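Local coordinates for protein CcbJ (Streptomyces caelestis, PDB 4HGZ) that probably transfers a methyl group from S-adenosyl-L-methionine to a nitrogen atom of its substrate, at residues N138-L143 and F166-L171; P41-P46 and T186-D191; E86-E91 and L112-L117; C152-R157 and A240-L245. One frame throughout, in Å; residues are numbered along the deposited sequence.

Contact 1: residues N138-L143 and F166-L171; sequences NTLFCL and FVVQCL
The F141 ring has the sulfur of C170 over one face and the backbone oxygen of L171 at its edge, near the ring plane. C170 SG stands 3.9 Å from the centroid of the F141 ring, 23° off the normal and displaced toward the rim, a Cys sulfur-aromatic contact. This pairing belongs to the Rossmann-like core of class I methyltransferases, where the loop leaving strand 130-135 turns back over strand 164-171, its neighbour in the sheet. F141 lies in a short 3-10 turn and carries its ring anti to its own carbonyl carbon (chi1 -69°), which brings the ring to C170. L140 comes in beside it, its CD2 4.2 Å from V168 CG1. Q169 O accepts from N138 N at 3.0 Å and also from a water that accepts from L140 N, so two donors grip one carbonyl. The Q169 side chain turns to F137 N and lies about 5 Å from that of R75, which in another structure of this protein binds S-adenosyl-L-homocysteine, absent from this chain. N138 also uses its flat amide: L171 N donates to N138 OD1 at 2.8 Å, in the plane of the amide carbonyl.

Contact 2: residues P41-P46 and T186-D191; sequences PGDAGP and TVELED
E188 reaches D43 with one carboxylate oxygen, and the tight part of the contact is built round that reach. D43 N donates at 2.8 Å, nearly straight at 160°, to E188 OE1, which accepts with its anti lone pair, the one away from OE2. The E188 chain leaves with CG opposite the backbone N (chi1 -179°) and turns at chi2 (70°), a bend that carries OE1 to D43 N. Nearby, A44 CB lies 4.0 Å from E188 CB, while V187 CG1 lies 3.8 Å from A44 CA. The turn is held by G45 N, bonded to P41 O at 3.1 Å. The second oxygen, E188 OE2, takes L189 N and a salt bridge from K200 of the second subunit. Toward solvent the fit is looser: D43 OD2 stands 3.6 Å from E188 OE1, two like charges whose repulsion that lysine probably eases. On the far side of the turn, P41 meets E190 about at right angles, the E190 carboxylate being hydrogen-bonded to H195. Both V187 and E188 face H195 of the adjoining strand 193-202, the mark of a classic beta bulge, set here in a strand outermost, within the chain, in an antiparallel sheet.

Contact 3: residues E86-E91 and L112-L117; sequences EVHGVE and LVVPVL
V87 and V114 take part in a regular exchange of backbone hydrogen bonds between two parallel strands, V114 N donating to V87 O at 2.6 Å. Four more alternate with it: V87 N to L112 O, G89 N to V114 O at 2.9 Å, V116 N to G89 O, and E91 N to V116 O. Weaker CA-H...O contacts fill in between them, such as V90 CA to V116 O at 3.2 Å. The strands, 20° from parallel, are joined through helix 94-106 as a beta-alpha-beta unit of the Rossmann-like methyltransferase core, 113-117 being outermost within the chain. Apolar contact pairs V90 CG2 with V116 CB, 4.1 Å apart. The imidazole is packed and bonded at once. H88 CG lies opposite the carbonyl carbon (chi1 -59°), which lays the ring beside V114; V114 CG2 comes closest, to H88 CD2, and CG1 lies over one ring face. H88 NE2 donates to E86 OE2 at 2.9 Å, with the oxygen near the ring plane, and H88 ND1 is hydrogen-bonded to the hydroxyl of Y130. In another structure of this protein E91 binds S-adenosyl-L-homocysteine, which is absent from this chain; here its carboxylate oxygens accept from S93 N and G72 N.

Contact 4: residues C152-R157 and A240-L245; sequences CMRQAR and ANVAGL
M153 and A243 meet at the centre of this contact, CB to CB at 3.7 Å. The rest of the methionine runs along the end of helix 233-242: its chain is bent at chi3 (87°), which swings M153 CE to within 3.7 Å of A240 CB. L245 fits beside it, CD1 lying 4.0 Å from M153 CB while CD2 touches the aliphatic CB and CG of R157. That arginine also supplies the polar link. R157 NH1 donates to A243 O at 3.0 Å with a straight N-H (168°); the oxygen sits in the guanidinium plane, yet the nitrogen lies well above the carbonyl plane, off the lone pairs. A positive group so close to a helix C-terminus would probably be favoured by the carbonyls gathered there. What presents A243 O is the helix ending itself: G244 takes positive phi (79°), L245 N turns back to A240 O at 2.7 Å, and G244 N returns to N241 O. R154 adds its CB against A243 CB, while its guanidinium is held by a salt bridge to D151. Further out, Y270 of strand 265-272 backs A240 and L245, and V242 packs on V242 of a third subunit. The ending is a Schellman motif, here leading helix 233-242 into strand 245-251, an edge of the methyltransferase sheet within the chain.

Contacts 1 and 3 lie in the seven-stranded methyltransferase sheet, and contact 4 packs on it. Contact 3 is at the 113-117 edge, contact 1 in the middle, about 18 Å away between centres, and contact 4 toward the other edge, its centre about 13 Å from that of contact 1. Contacts 1 and 4 touch, chiefly because F166 of strand 164-171 packs against M153, A156 and L245; their segments alternate along the chain. Contact 2 stands apart, about 35 Å from contact 4 between centres, and joins the N-terminal loop to the separate antiparallel sheet. That sheet is inserted before the last two strands of the core sheet, and contact 4 joins helices from either side of the insertion.

Contact 1: residues N138-L143 and F166-L171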
# COMPACT_ATOMS: atom_id res chain seq x y z
N ASN C 138 7.94 11.32 -24.02
CA ASN C 138 7.46 9.98 -24.38
C ASN C 138 7.18 9.73 -25.85
O ASN C 138 6.52 8.76 -26.20
CB ASN C 138 6.22 9.61 -23.57
CG ASN C 138 6.52 9.49 -22.09
OD1 ASN C 138 7.60 9.06 -21.70
ND2 ASN C 138 5.57 9.89 -21.27
N THR C 139 7.69 10.58 -26.73
CA THR C 139 7.41 10.38 -28.15
C THR C 139 7.93 9.02 -28.62
O THR C 139 7.23 8.27 -29.30
CB THR C 139 7.97 11.51 -29.01
OG1 THR C 139 7.12 12.66 -28.88
CG2 THR C 139 7.97 11.11 -30.49
N LEU C 140 9.15 8.69 -28.23
CA LEU C 140 9.71 7.41 -28.63
C LEU C 140 8.81 6.28 -28.20
O LEU C 140 8.70 5.28 -28.89
CB LEU C 140 11.09 7.22 -28.02
CG LEU C 140 11.73 5.86 -28.30
CD1 LEU C 140 12.02 5.73 -29.77
CD2 LEU C 140 13.01 5.71 -27.47
N PHE C 141 8.17 6.42 -27.03
CA PHE C 141 7.37 5.32 -26.48
C PHE C 141 5.98 5.25 -27.10
O PHE C 141 5.13 4.49 -26.65
CB PHE C 141 7.27 5.41 -24.95
CG PHE C 141 8.56 5.13 -24.23
CD1 PHE C 141 9.64 4.56 -24.89
CD2 PHE C 141 8.69 5.42 -22.88
CE1 PHE C 141 10.84 4.30 -24.21
CE2 PHE C 141 9.89 5.16 -22.19
CZ PHE C 141 10.96 4.60 -22.85
N CYS C 142 5.75 6.08 -28.11
CA CYS C 142 4.49 6.06 -28.86
C CYS C 142 4.50 4.93 -29.88
O CYS C 142 3.46 4.48 -30.33
CB CYS C 142 4.25 7.40 -29.57
SG CYS C 142 3.75 8.72 -28.43
N LEU C 143 5.70 4.49 -30.24
CA LEU C 143 5.87 3.34 -31.10
C LEU C 143 5.61 2.09 -30.26
O LEU C 143 6.28 1.85 -29.26
CB LEU C 143 7.27 3.35 -31.68
CG LEU C 143 7.52 4.61 -32.51
CD1 LEU C 143 8.98 4.78 -32.88
CD2 LEU C 143 6.66 4.56 -33.75
N PHE C 166 21.53 12.08 -30.36
CA PHE C 166 20.12 11.71 -30.31
C PHE C 166 19.64 11.82 -28.87
O PHE C 166 20.21 11.21 -27.97
CB PHE C 166 19.96 10.28 -30.81
CG PHE C 166 18.56 9.74 -30.69
CD1 PHE C 166 17.52 10.33 -31.38
CD2 PHE C 166 18.30 8.60 -29.94
CE1 PHE C 166 16.22 9.82 -31.29
CE2 PHE C 166 17.01 8.09 -29.86
CZ PHE C 166 15.96 8.70 -30.54
N VAL C 167 18.59 12.60 -28.65
CA VAL C 167 18.14 12.92 -27.31
C VAL C 167 16.69 12.51 -27.14
O VAL C 167 15.85 12.91 -27.93
CB VAL C 167 18.22 14.44 -27.05
CG1 VAL C 167 17.72 14.76 -25.65
CG2 VAL C 167 19.64 14.94 -27.25
N VAL C 168 16.41 11.71 -26.11
CA VAL C 168 15.04 11.31 -25.81
C VAL C 168 14.72 11.64 -24.37
O VAL C 168 15.60 11.68 -23.52
CB VAL C 168 14.82 9.77 -25.97
CG1 VAL C 168 15.28 9.29 -27.33
CG2 VAL C 168 15.56 9.03 -24.91
N GLN C 169 13.45 11.87 -24.10
CA GLN C 169 12.97 12.06 -22.76
C GLN C 169 11.83 11.10 -22.57
O GLN C 169 10.82 11.19 -23.27
CB GLN C 169 12.47 13.49 -22.59
CG GLN C 169 11.67 13.72 -21.32
CD GLN C 169 11.10 15.11 -21.28
OE1 GLN C 169 10.37 15.53 -22.19
NE2 GLN C 169 11.45 15.86 -20.24
N CYS C 170 11.99 10.18 -21.62
CA CYS C 170 11.03 9.09 -21.44
C CYS C 170 10.70 8.88 -19.97
O CYS C 170 11.54 9.09 -19.11
CB CYS C 170 11.63 7.79 -21.96
SG CYS C 170 12.27 7.85 -23.60
N LEU C 171 9.49 8.40 -19.70
CA LEU C 171 9.12 8.01 -18.35
C LEU C 171 10.08 6.94 -17.85
O LEU C 171 10.52 6.08 -18.61
CB LEU C 171 7.68 7.52 -18.31
CG LEU C 171 7.37 6.20 -19.00
CD1 LEU C 171 7.52 5.06 -18.02
CD2 LEU C 171 5.95 6.23 -19.56
O HOH W 1 10.64 10.02 -25.91

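Contact 2: residues P41-P46 and T186-D191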
# COMPACT_ATOMS: atom_id res chain seq x y z
N PRO C 41 -4.83 23.25 -18.46
CA PRO C 41 -4.08 23.86 -17.36
C PRO C 41 -3.32 22.85 -16.48
O PRO C 41 -3.42 21.64 -16.69
CB PRO C 41 -5.18 24.52 -16.53
CG PRO C 41 -6.36 23.65 -16.74
CD PRO C 41 -6.27 23.12 -18.15
N GLY C 42 -2.57 23.37 -15.52
CA GLY C 42 -1.90 22.56 -14.49
C GLY C 42 -1.14 21.35 -14.98
O GLY C 42 -0.44 21.41 -16.00
N ASP C 43 -1.26 20.24 -14.25
CA ASP C 43 -0.58 18.99 -14.61
C ASP C 43 -1.23 18.34 -15.82
O ASP C 43 -0.70 17.38 -16.38
CB ASP C 43 -0.57 18.01 -13.44
CG ASP C 43 0.07 18.60 -12.18
OD1 ASP C 43 1.17 19.18 -12.29
OD2 ASP C 43 -0.52 18.48 -11.09
N ALA C 44 -2.38 18.85 -16.23
CA ALA C 44 -3.11 18.30 -17.37
C ALA C 44 -2.44 18.67 -18.68
O ALA C 44 -2.47 17.89 -19.62
CB ALA C 44 -4.55 18.79 -17.36
N GLY C 45 -1.84 19.85 -18.72
CA GLY C 45 -1.16 20.33 -19.92
C GLY C 45 0.09 19.53 -20.23
O GLY C 45 0.37 18.53 -19.57
N PRO C 46 0.86 19.97 -21.24
CA PRO C 46 2.13 19.31 -21.53
C PRO C 46 3.20 19.81 -20.55
O PRO C 46 3.04 20.89 -19.97
CB PRO C 46 2.43 19.74 -22.97
CG PRO C 46 1.55 20.96 -23.24
CD PRO C 46 0.66 21.19 -22.05
N THR C 186 -6.89 11.29 -10.27
CA THR C 186 -7.15 12.70 -10.55
C THR C 186 -5.89 13.32 -11.13
O THR C 186 -4.81 13.23 -10.53
CB THR C 186 -7.53 13.45 -9.25
OG1 THR C 186 -8.86 13.06 -8.85
CG2 THR C 186 -7.48 14.97 -9.47
N VAL C 187 -6.01 13.94 -12.29
CA VAL C 187 -4.88 14.64 -12.91
C VAL C 187 -4.82 16.12 -12.52
O VAL C 187 -3.80 16.59 -12.03
CB VAL C 187 -4.89 14.51 -14.44
CG1 VAL C 187 -3.73 15.30 -15.06
CG2 VAL C 187 -4.85 13.04 -14.84
N GLU C 188 -5.91 16.85 -12.73
CA GLU C 188 -5.93 18.26 -12.35
C GLU C 188 -7.34 18.81 -12.12
O GLU C 188 -8.31 18.29 -12.66
CB GLU C 188 -5.24 19.09 -13.43
CG GLU C 188 -5.19 20.58 -13.10
CD GLU C 188 -4.26 20.88 -11.95
OE1 GLU C 188 -3.03 20.89 -12.18
OE2 GLU C 188 -4.75 21.11 -10.82
N LEU C 189 -7.46 19.87 -11.33
CA LEU C 189 -8.76 20.51 -11.10
C LEU C 189 -8.82 21.93 -11.66
O LEU C 189 -7.82 22.65 -11.65
CB LEU C 189 -9.07 20.59 -9.61
CG LEU C 189 -8.80 19.37 -8.75
CD1 LEU C 189 -8.98 19.77 -7.30
CD2 LEU C 189 -9.73 18.24 -9.14
N GLU C 190 -9.99 22.33 -12.13
CA GLU C 190 -10.25 23.71 -12.53
C GLU C 190 -11.57 24.11 -11.90
O GLU C 190 -12.28 23.26 -11.38
CB GLU C 190 -10.43 23.86 -14.04
CG GLU C 190 -9.33 23.32 -14.92
CD GLU C 190 -9.65 23.56 -16.40
OE1 GLU C 190 -10.36 24.54 -16.69
OE2 GLU C 190 -9.20 22.77 -17.26
N ASP C 191 -11.92 25.38 -11.99
CA ASP C 191 -13.16 25.87 -11.39
C ASP C 191 -14.38 25.14 -11.95
O ASP C 191 -15.33 24.85 -11.22
CB ASP C 191 -13.30 27.38 -11.60
CG ASP C 191 -12.00 28.14 -11.34
OD1 ASP C 191 -10.94 27.49 -11.26
OD2 ASP C 191 -12.04 29.39 -11.22

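Contact 3: residues E86-E91 and L112-L117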
# COMPACT_ATOMS: atom_id res chain seq x y z
N GLU C 86 17.51 26.40 -36.15
CA GLU C 86 16.61 25.93 -37.21
C GLU C 86 16.03 24.56 -36.87
O GLU C 86 16.77 23.58 -36.72
CB GLU C 86 17.33 25.88 -38.56
CG GLU C 86 16.41 25.52 -39.72
CD GLU C 86 17.14 25.44 -41.06
OE1 GLU C 86 18.23 26.02 -41.20
OE2 GLU C 86 16.61 24.77 -41.97
N VAL C 87 14.70 24.49 -36.76
CA VAL C 87 14.03 23.25 -36.36
C VAL C 87 13.12 22.67 -37.44
O VAL C 87 12.09 23.26 -37.79
CB VAL C 87 13.17 23.46 -35.11
CG1 VAL C 87 12.51 22.16 -34.74
CG2 VAL C 87 14.00 23.93 -33.96
N HIS C 88 13.49 21.51 -37.96
CA HIS C 88 12.58 20.72 -38.78
C HIS C 88 11.77 19.82 -37.84
O HIS C 88 12.35 19.06 -37.05
CB HIS C 88 13.38 19.86 -39.75
CG HIS C 88 14.24 20.67 -40.67
ND1 HIS C 88 14.91 20.12 -41.74
CD2 HIS C 88 14.51 22.00 -40.70
CE1 HIS C 88 15.57 21.07 -42.38
NE2 HIS C 88 15.34 22.22 -41.77
N GLY C 89 10.45 19.91 -37.90
CA GLY C 89 9.61 19.12 -37.01
C GLY C 89 8.70 18.14 -37.72
O GLY C 89 7.88 18.54 -38.56
N VAL C 90 8.83 16.86 -37.37
CA VAL C 90 7.96 15.83 -37.91
C VAL C 90 6.76 15.57 -37.01
O VAL C 90 6.90 15.46 -35.79
CB VAL C 90 8.72 14.51 -38.09
CG1 VAL C 90 7.77 13.41 -38.55
CG2 VAL C 90 9.85 14.69 -39.08
N GLU C 91 5.58 15.45 -37.61
CA GLU C 91 4.34 15.19 -36.88
C GLU C 91 3.33 14.46 -37.77
O GLU C 91 3.08 14.88 -38.89
CB GLU C 91 3.72 16.50 -36.40
CG GLU C 91 2.41 16.30 -35.67
CD GLU C 91 2.56 15.33 -34.51
OE1 GLU C 91 1.69 14.43 -34.36
OE2 GLU C 91 3.56 15.47 -33.77
N LEU C 112 12.29 29.99 -38.66
CA LEU C 112 13.26 28.98 -38.23
C LEU C 112 12.65 27.59 -38.02
O LEU C 112 13.36 26.63 -37.72
CB LEU C 112 14.00 29.41 -36.97
CG LEU C 112 14.95 30.60 -37.16
CD1 LEU C 112 15.58 30.97 -35.84
CD2 LEU C 112 16.02 30.29 -38.18
N VAL C 113 11.33 27.50 -38.19
CA VAL C 113 10.60 26.24 -38.00
C VAL C 113 10.11 25.62 -39.32
O VAL C 113 9.37 26.24 -40.06
CB VAL C 113 9.37 26.45 -37.14
CG1 VAL C 113 8.74 25.11 -36.82
CG2 VAL C 113 9.74 27.20 -35.88
N VAL C 114 10.50 24.38 -39.58
CA VAL C 114 10.15 23.72 -40.82
C VAL C 114 9.23 22.54 -40.55
O VAL C 114 9.69 21.46 -40.19
CB VAL C 114 11.40 23.22 -41.54
CG1 VAL C 114 11.04 22.59 -42.88
CG2 VAL C 114 12.38 24.36 -41.73
N PRO C 115 7.92 22.74 -40.74
CA PRO C 115 6.93 21.72 -40.41
C PRO C 115 6.94 20.57 -41.42
O PRO C 115 6.79 20.81 -42.62
CB PRO C 115 5.59 22.47 -40.49
CG PRO C 115 5.94 23.92 -40.77
CD PRO C 115 7.31 23.93 -41.34
N VAL C 116 7.10 19.34 -40.94
CA VAL C 116 7.09 18.18 -41.82
C VAL C 116 5.99 17.19 -41.44
O VAL C 116 6.10 16.51 -40.43
CB VAL C 116 8.41 17.43 -41.77
CG1 VAL C 116 8.39 16.25 -42.74
CG2 VAL C 116 9.56 18.38 -42.06
N LEU C 117 4.96 17.10 -42.27
CA LEU C 117 3.85 16.20 -42.02
C LEU C 117 4.17 14.79 -42.47
O LEU C 117 4.53 14.57 -43.63
CB LEU C 117 2.58 16.68 -42.73
CG LEU C 117 1.44 15.66 -42.67
CD1 LEU C 117 1.02 15.41 -41.22
CD2 LEU C 117 0.24 16.09 -43.49

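Contact 4: residues C152-R157 and A240-L245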
# COMPACT_ATOMS: atom_id res chain seq x y z
N CYS C 152 13.45 3.12 -35.05
CA CYS C 152 13.39 4.56 -34.97
C CYS C 152 14.74 5.13 -34.54
O CYS C 152 15.27 6.05 -35.17
CB CYS C 152 12.30 4.99 -34.00
SG CYS C 152 12.22 6.78 -33.79
N MET C 153 15.31 4.56 -33.49
CA MET C 153 16.62 5.03 -33.02
C MET C 153 17.61 4.97 -34.17
O MET C 153 18.44 5.87 -34.34
CB MET C 153 17.11 4.21 -31.82
CG MET C 153 16.10 4.16 -30.66
SD MET C 153 16.66 3.24 -29.22
CE MET C 153 17.52 4.54 -28.37
N ARG C 154 17.52 3.90 -34.96
CA ARG C 154 18.43 3.70 -36.08
C ARG C 154 18.27 4.74 -37.19
O ARG C 154 19.26 5.28 -37.67
CB ARG C 154 18.33 2.28 -36.62
CG ARG C 154 19.26 1.99 -37.79
CD ARG C 154 19.55 0.50 -37.90
NE ARG C 154 18.34 -0.31 -37.74
CZ ARG C 154 18.28 -1.45 -37.05
NH1 ARG C 154 19.37 -1.94 -36.45
NH2 ARG C 154 17.14 -2.11 -36.97
N GLN C 155 17.04 5.05 -37.58
CA GLN C 155 16.84 6.11 -38.58
C GLN C 155 17.41 7.42 -38.08
O GLN C 155 17.96 8.20 -38.85
CB GLN C 155 15.36 6.33 -38.86
CG GLN C 155 14.60 5.15 -39.38
CD GLN C 155 13.15 5.50 -39.60
OE1 GLN C 155 12.25 4.82 -39.11
NE2 GLN C 155 12.91 6.60 -40.30
N ALA C 156 17.27 7.65 -36.78
CA ALA C 156 17.76 8.89 -36.19
C ALA C 156 19.28 8.90 -36.23
O ALA C 156 19.89 9.94 -36.49
CB ALA C 156 17.27 9.05 -34.77
N ARG C 157 19.89 7.75 -35.97
CA ARG C 157 21.35 7.66 -36.01
C ARG C 157 21.87 8.07 -37.39
O ARG C 157 22.81 8.86 -37.51
CB ARG C 157 21.82 6.25 -35.69
CG ARG C 157 23.33 6.06 -35.78
CD ARG C 157 23.69 4.60 -35.93
NE ARG C 157 24.03 4.26 -37.31
CZ ARG C 157 23.74 3.09 -37.89
NH1 ARG C 157 23.08 2.15 -37.21
NH2 ARG C 157 24.09 2.87 -39.15
N ALA C 240 19.61 1.04 -27.97
CA ALA C 240 20.48 2.02 -28.59
C ALA C 240 21.73 1.37 -29.18
O ALA C 240 22.11 1.67 -30.31
CB ALA C 240 20.86 3.09 -27.58
N ASN C 241 22.37 0.47 -28.43
CA ASN C 241 23.54 -0.21 -28.98
C ASN C 241 23.17 -0.92 -30.27
O ASN C 241 23.81 -0.73 -31.30
CB ASN C 241 24.17 -1.18 -27.98
CG ASN C 241 24.63 -0.50 -26.70
OD1 ASN C 241 24.68 0.73 -26.63
ND2 ASN C 241 24.98 -1.29 -25.68
N VAL C 242 22.13 -1.75 -30.23
CA VAL C 242 21.70 -2.45 -31.42
C VAL C 242 21.50 -1.46 -32.58
O VAL C 242 21.93 -1.72 -33.69
CB VAL C 242 20.42 -3.27 -31.16
CG1 VAL C 242 19.85 -3.80 -32.47
CG2 VAL C 242 20.72 -4.41 -30.23
N ALA C 243 20.89 -0.32 -32.30
CA ALA C 243 20.69 0.75 -33.29
C ALA C 243 21.97 1.48 -33.69
O ALA C 243 21.92 2.44 -34.47
CB ALA C 243 19.66 1.76 -32.78
N GLY C 244 23.12 1.05 -33.17
CA GLY C 244 24.40 1.72 -33.45
C GLY C 244 24.66 3.00 -32.64
O GLY C 244 25.46 3.83 -33.05
N LEU C 245 24.00 3.14 -31.49
CA LEU C 245 24.16 4.33 -30.65
C LEU C 245 24.77 3.95 -29.32
O LEU C 245 24.62 2.82 -28.87
CB LEU C 245 22.80 4.98 -30.40
CG LEU C 245 22.10 5.70 -31.54
CD1 LEU C 245 20.65 6.03 -31.15
CD2 LEU C 245 22.87 6.95 -31.92